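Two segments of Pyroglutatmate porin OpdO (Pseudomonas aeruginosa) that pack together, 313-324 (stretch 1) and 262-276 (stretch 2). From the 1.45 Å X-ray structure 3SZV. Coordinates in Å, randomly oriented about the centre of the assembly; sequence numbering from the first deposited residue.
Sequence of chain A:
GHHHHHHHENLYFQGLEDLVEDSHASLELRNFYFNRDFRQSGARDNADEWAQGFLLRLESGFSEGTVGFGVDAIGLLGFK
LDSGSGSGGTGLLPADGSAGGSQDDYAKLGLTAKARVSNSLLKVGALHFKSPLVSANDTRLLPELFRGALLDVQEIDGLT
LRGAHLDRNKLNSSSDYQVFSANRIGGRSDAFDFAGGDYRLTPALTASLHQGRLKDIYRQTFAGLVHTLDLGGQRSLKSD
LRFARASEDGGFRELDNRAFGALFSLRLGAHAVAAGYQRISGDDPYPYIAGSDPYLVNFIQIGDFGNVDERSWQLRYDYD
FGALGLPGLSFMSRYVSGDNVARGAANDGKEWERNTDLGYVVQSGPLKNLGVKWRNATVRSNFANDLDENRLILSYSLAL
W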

# COMPACT_ATOMS: atom_id res chain seq x y z
N TRP A 313 20.24 -4.85 0.17
CA TRP A 313 19.81 -6.12 0.73
C TRP A 313 19.08 -5.89 2.03
O TRP A 313 19.31 -4.89 2.72
CB TRP A 313 20.99 -7.08 0.92
CG TRP A 313 22.06 -6.62 1.85
CD1 TRP A 313 23.24 -6.01 1.52
CD2 TRP A 313 22.07 -6.76 3.28
NE1 TRP A 313 23.97 -5.75 2.66
CE2 TRP A 313 23.28 -6.20 3.75
CE3 TRP A 313 21.17 -7.30 4.21
CZ2 TRP A 313 23.61 -6.17 5.10
CZ3 TRP A 313 21.50 -7.27 5.55
CH2 TRP A 313 22.71 -6.71 5.99
N GLN A 314 18.18 -6.82 2.36
CA GLN A 314 17.33 -6.72 3.54
C GLN A 314 17.38 -8.02 4.32
O GLN A 314 17.33 -9.11 3.73
CB GLN A 314 15.87 -6.45 3.15
CG GLN A 314 14.92 -6.46 4.37
CD GLN A 314 13.46 -6.12 4.07
OE1 GLN A 314 12.65 -6.10 4.99
NE2 GLN A 314 13.12 -5.89 2.80
N LEU A 315 17.43 -7.91 5.65
CA LEU A 315 17.12 -9.03 6.52
C LEU A 315 16.01 -8.59 7.47
O LEU A 315 16.07 -7.50 8.03
CB LEU A 315 18.36 -9.51 7.28
CG LEU A 315 19.36 -10.30 6.42
CD1 LEU A 315 20.67 -10.55 7.16
CD2 LEU A 315 18.74 -11.62 5.95
N ARG A 316 15.01 -9.45 7.64
CA ARG A 316 13.84 -9.15 8.45
C ARG A 316 13.51 -10.33 9.34
O ARG A 316 13.54 -11.48 8.89
CB ARG A 316 12.63 -8.85 7.57
CG ARG A 316 11.36 -8.65 8.35
CD ARG A 316 10.18 -8.30 7.45
NE ARG A 316 8.94 -8.43 8.19
CZ ARG A 316 7.83 -7.74 7.92
NH1 ARG A 316 7.82 -6.87 6.92
NH2 ARG A 316 6.75 -7.93 8.65
N TYR A 317 13.20 -10.04 10.60
CA TYR A 317 12.79 -11.06 11.55
C TYR A 317 11.44 -10.71 12.15
O TYR A 317 11.21 -9.56 12.55
CB TYR A 317 13.84 -11.21 12.67
CG TYR A 317 13.41 -12.16 13.76
CD1 TYR A 317 13.02 -11.69 15.01
CD2 TYR A 317 13.37 -13.53 13.53
CE1 TYR A 317 12.61 -12.57 16.00
CE2 TYR A 317 12.95 -14.42 14.52
CZ TYR A 317 12.58 -13.93 15.75
OH TYR A 317 12.17 -14.81 16.72
N ASP A 318 10.55 -11.70 12.23
CA ASP A 318 9.28 -11.53 12.94
C ASP A 318 9.08 -12.64 13.96
O ASP A 318 9.48 -13.78 13.72
CB ASP A 318 8.07 -11.61 11.99
CG ASP A 318 8.03 -10.49 10.97
OD1 ASP A 318 7.20 -9.57 11.14
OD2 ASP A 318 8.79 -10.54 9.99
N TYR A 319 8.45 -12.31 15.08
CA TYR A 319 8.03 -13.32 16.03
C TYR A 319 6.58 -13.07 16.42
O TYR A 319 6.20 -11.96 16.79
CB TYR A 319 8.93 -13.34 17.28
CG TYR A 319 8.64 -14.53 18.16
CD1 TYR A 319 9.12 -15.79 17.81
CD2 TYR A 319 7.88 -14.42 19.32
CE1 TYR A 319 8.86 -16.90 18.60
CE2 TYR A 319 7.61 -15.53 20.12
CZ TYR A 319 8.11 -16.77 19.75
OH TYR A 319 7.85 -17.87 20.52
N ASP A 320 5.78 -14.12 16.31
CA ASP A 320 4.39 -14.09 16.73
C ASP A 320 4.28 -14.78 18.08
O ASP A 320 4.58 -15.97 18.22
CB ASP A 320 3.50 -14.74 15.68
CG ASP A 320 2.04 -14.76 16.07
OD1 ASP A 320 1.23 -14.04 15.43
OD2 ASP A 320 1.69 -15.48 17.01
N PHE A 321 3.87 -14.02 19.09
CA PHE A 321 3.86 -14.50 20.46
C PHE A 321 2.66 -15.39 20.80
O PHE A 321 2.49 -15.78 21.94
CB PHE A 321 3.95 -13.32 21.43
CG PHE A 321 5.28 -12.60 21.40
CD1 PHE A 321 6.25 -12.88 22.34
CD2 PHE A 321 5.55 -11.65 20.43
CE1 PHE A 321 7.47 -12.23 22.33
CE2 PHE A 321 6.77 -10.99 20.40
CZ PHE A 321 7.73 -11.28 21.35
N GLY A 322 1.84 -15.72 19.80
CA GLY A 322 0.67 -16.55 20.05
C GLY A 322 1.01 -17.90 20.64
O GLY A 322 0.38 -18.35 21.61
N ALA A 323 2.01 -18.57 20.07
CA ALA A 323 2.36 -19.92 20.49
C ALA A 323 2.85 -19.94 21.94
O ALA A 323 2.63 -20.89 22.68
CB ALA A 323 3.41 -20.51 19.57
N LEU A 324 3.51 -18.86 22.32
CA LEU A 324 4.05 -18.71 23.66
C LEU A 324 2.94 -18.53 24.68
O LEU A 324 3.09 -18.90 25.83
CB LEU A 324 5.00 -17.50 23.68
CG LEU A 324 5.61 -17.11 25.02
CD1 LEU A 324 6.47 -18.23 25.56
CD2 LEU A 324 6.43 -15.86 24.82
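Stretch 2, residues 262-276: ALFSLRLGAHAVAAG

Neighbouring strands of a porin barrel are joined by a simple rule: backbone hydrogen bonds set the register, and side chains alternate between the two faces of the sheet. The segments of OpdO considered here illustrate it well. Stretch 2 is a β-hairpin, with strands 262-268 and 271-276 joined by a type II' turn from Leu268 to His271, in which Gly269 takes up a positive phi. Its second strand lies directly beside strand 313-320, antiparallel to it, with the axes at 173° and 4.5 Å apart at their closest. The first strand lies one place further out, 9.0 Å away, and runs in nearly the same direction as strand 313-320, crossing it at -17°.

Walking along stretch 1, Trp313 meets the hairpin through its backbone, its CA 3.2 Å from Gly276 O. Gln314 then forms the first hydrogen-bonded pair with Gly276: Gln314 N donates to Gly276 O and Gly276 N to Gln314 O, both at 2.9 Å. A CB on Gly276 would be crowded by Leu263 CD1 and tight against Gln314 CB; glycine, with no side chain, avoids both. Leu315, paired with Ala275 without hydrogen bonds, turns to the opposite face and brings its CD2 to 4.1 Å from Ala275 CA.

The pattern repeats at Arg316, whose N reaches Ala274 O at 2.9 Å while its O accepts from Ala274 N at 2.8 Å. The Arg316 side chain rises from the sheet on the same face as Asp318 and leans toward it, forming a salt bridge, Arg316 NE to Asp318 OD2 at 2.8 Å. On the other face, Tyr317 sits beside Val273, CD2 to CG2 at 4.1 Å, and its ring reaches diagonally past this partner, so that Tyr317 OH and His271 ND1 share a hydrogen bond of 2.7 Å.

Asp318 closes the next pair, N to Ala272 O and O to Ala272 N, each 2.9 Å; Ala272 presents only a methyl group, its CB 3.9 Å from Asp318 CB. Tyr319 pairs with His271, placing CD1 over one face of the imidazole, 3.5 Å from ND1, while its CE1 lies 3.5 Å from Ala270 CB. His271 is thus contacted by two tyrosines from the same face of the sheet.

The ladder ends at Asp320, whose N donates to Ala270 O at 3.0 Å and whose CB lies 3.5 Å from Arg267 NH2. Asp320 OD2 accepts from Gly322 N at 2.8 Å as the chain leaves the sheet. Beyond, Ala323 CB makes a last apolar contact with Ala270 CB at 4.3 Å.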

# COMPACT_ATOMS: atom_id res chain seq x y z
N ALA A 262 13.98 -9.34 -5.28
CA ALA A 262 13.73 -10.72 -4.87
C ALA A 262 13.58 -10.74 -3.36
O ALA A 262 14.40 -10.18 -2.63
CB ALA A 262 14.89 -11.62 -5.31
N LEU A 263 12.51 -11.37 -2.88
CA LEU A 263 12.26 -11.47 -1.45
C LEU A 263 11.89 -12.90 -1.13
O LEU A 263 10.95 -13.44 -1.69
CB LEU A 263 11.13 -10.53 -1.02
CG LEU A 263 10.83 -10.46 0.47
CD1 LEU A 263 12.00 -9.89 1.24
CD2 LEU A 263 9.60 -9.61 0.70
N PHE A 264 12.67 -13.49 -0.24
CA PHE A 264 12.46 -14.86 0.18
C PHE A 264 12.04 -14.82 1.64
O PHE A 264 12.78 -14.33 2.50
CB PHE A 264 13.76 -15.65 -0.01
CG PHE A 264 14.21 -15.72 -1.44
CD1 PHE A 264 13.68 -16.66 -2.30
CD2 PHE A 264 15.14 -14.81 -1.92
CE1 PHE A 264 14.08 -16.71 -3.63
CE2 PHE A 264 15.55 -14.85 -3.25
CZ PHE A 264 15.02 -15.80 -4.10
N SER A 265 10.84 -15.33 1.91
CA SER A 265 10.23 -15.27 3.24
C SER A 265 10.04 -16.67 3.80
O SER A 265 9.25 -17.46 3.28
CB SER A 265 8.89 -14.54 3.16
OG SER A 265 9.05 -13.22 2.65
N LEU A 266 10.78 -16.97 4.86
CA LEU A 266 10.77 -18.28 5.48
C LEU A 266 9.99 -18.21 6.77
O LEU A 266 10.25 -17.37 7.63
CB LEU A 266 12.21 -18.71 5.77
CG LEU A 266 12.46 -20.08 6.41
CD1 LEU A 266 11.90 -21.19 5.54
CD2 LEU A 266 13.95 -20.27 6.63
N ARG A 267 9.00 -19.09 6.92
CA ARG A 267 8.28 -19.18 8.18
C ARG A 267 8.69 -20.47 8.87
O ARG A 267 8.71 -21.53 8.25
CB ARG A 267 6.77 -19.14 7.94
CG ARG A 267 5.92 -19.19 9.21
CD ARG A 267 6.16 -17.97 10.09
NE ARG A 267 5.16 -17.84 11.14
CZ ARG A 267 5.14 -16.87 12.05
NH1 ARG A 267 6.08 -15.93 12.04
NH2 ARG A 267 4.18 -16.83 12.97
N LEU A 268 9.04 -20.36 10.14
CA LEU A 268 9.43 -21.52 10.93
C LEU A 268 8.73 -21.43 12.28
O LEU A 268 9.27 -20.86 13.23
CB LEU A 268 10.94 -21.57 11.12
CG LEU A 268 11.78 -21.76 9.85
CD1 LEU A 268 13.25 -21.51 10.13
CD2 LEU A 268 11.56 -23.15 9.28
N GLY A 269 7.53 -21.99 12.37
CA GLY A 269 6.76 -21.91 13.59
C GLY A 269 6.37 -20.47 13.87
O GLY A 269 5.77 -19.80 13.03
N ALA A 270 6.72 -19.99 15.06
CA ALA A 270 6.37 -18.64 15.45
C ALA A 270 7.37 -17.62 14.90
O ALA A 270 7.13 -16.41 14.98
CB ALA A 270 6.27 -18.54 16.97
N HIS A 271 8.46 -18.13 14.33
CA HIS A 271 9.52 -17.30 13.75
C HIS A 271 9.31 -17.09 12.26
O HIS A 271 8.80 -17.97 11.56
CB HIS A 271 10.87 -17.98 13.91
CG HIS A 271 11.22 -18.33 15.32
ND1 HIS A 271 11.80 -17.43 16.18
CD2 HIS A 271 11.06 -19.49 16.01
CE1 HIS A 271 11.99 -18.03 17.36
NE2 HIS A 271 11.56 -19.26 17.27
N ALA A 272 9.74 -15.94 11.79
CA ALA A 272 9.78 -15.68 10.36
C ALA A 272 11.06 -14.92 10.04
O ALA A 272 11.45 -14.00 10.77
CB ALA A 272 8.55 -14.88 9.93
N VAL A 273 11.73 -15.33 8.97
CA VAL A 273 12.94 -14.65 8.53
C VAL A 273 12.80 -14.37 7.05
O VAL A 273 12.40 -15.25 6.29
CB VAL A 273 14.19 -15.50 8.77
CG1 VAL A 273 15.43 -14.79 8.22
CG2 VAL A 273 14.36 -15.78 10.25
N ALA A 274 13.11 -13.15 6.63
CA ALA A 274 13.05 -12.82 5.21
C ALA A 274 14.36 -12.20 4.76
O ALA A 274 15.01 -11.47 5.51
CB ALA A 274 11.88 -11.89 4.91
N ALA A 275 14.75 -12.51 3.53
CA ALA A 275 15.94 -11.93 2.95
C ALA A 275 15.57 -11.35 1.60
O ALA A 275 14.91 -12.00 0.79
N GLY A 276 15.97 -10.10 1.37
CA GLY A 276 15.60 -9.40 0.16
C GLY A 276 16.82 -8.84 -0.56
O GLY A 276 17.83 -8.51 0.05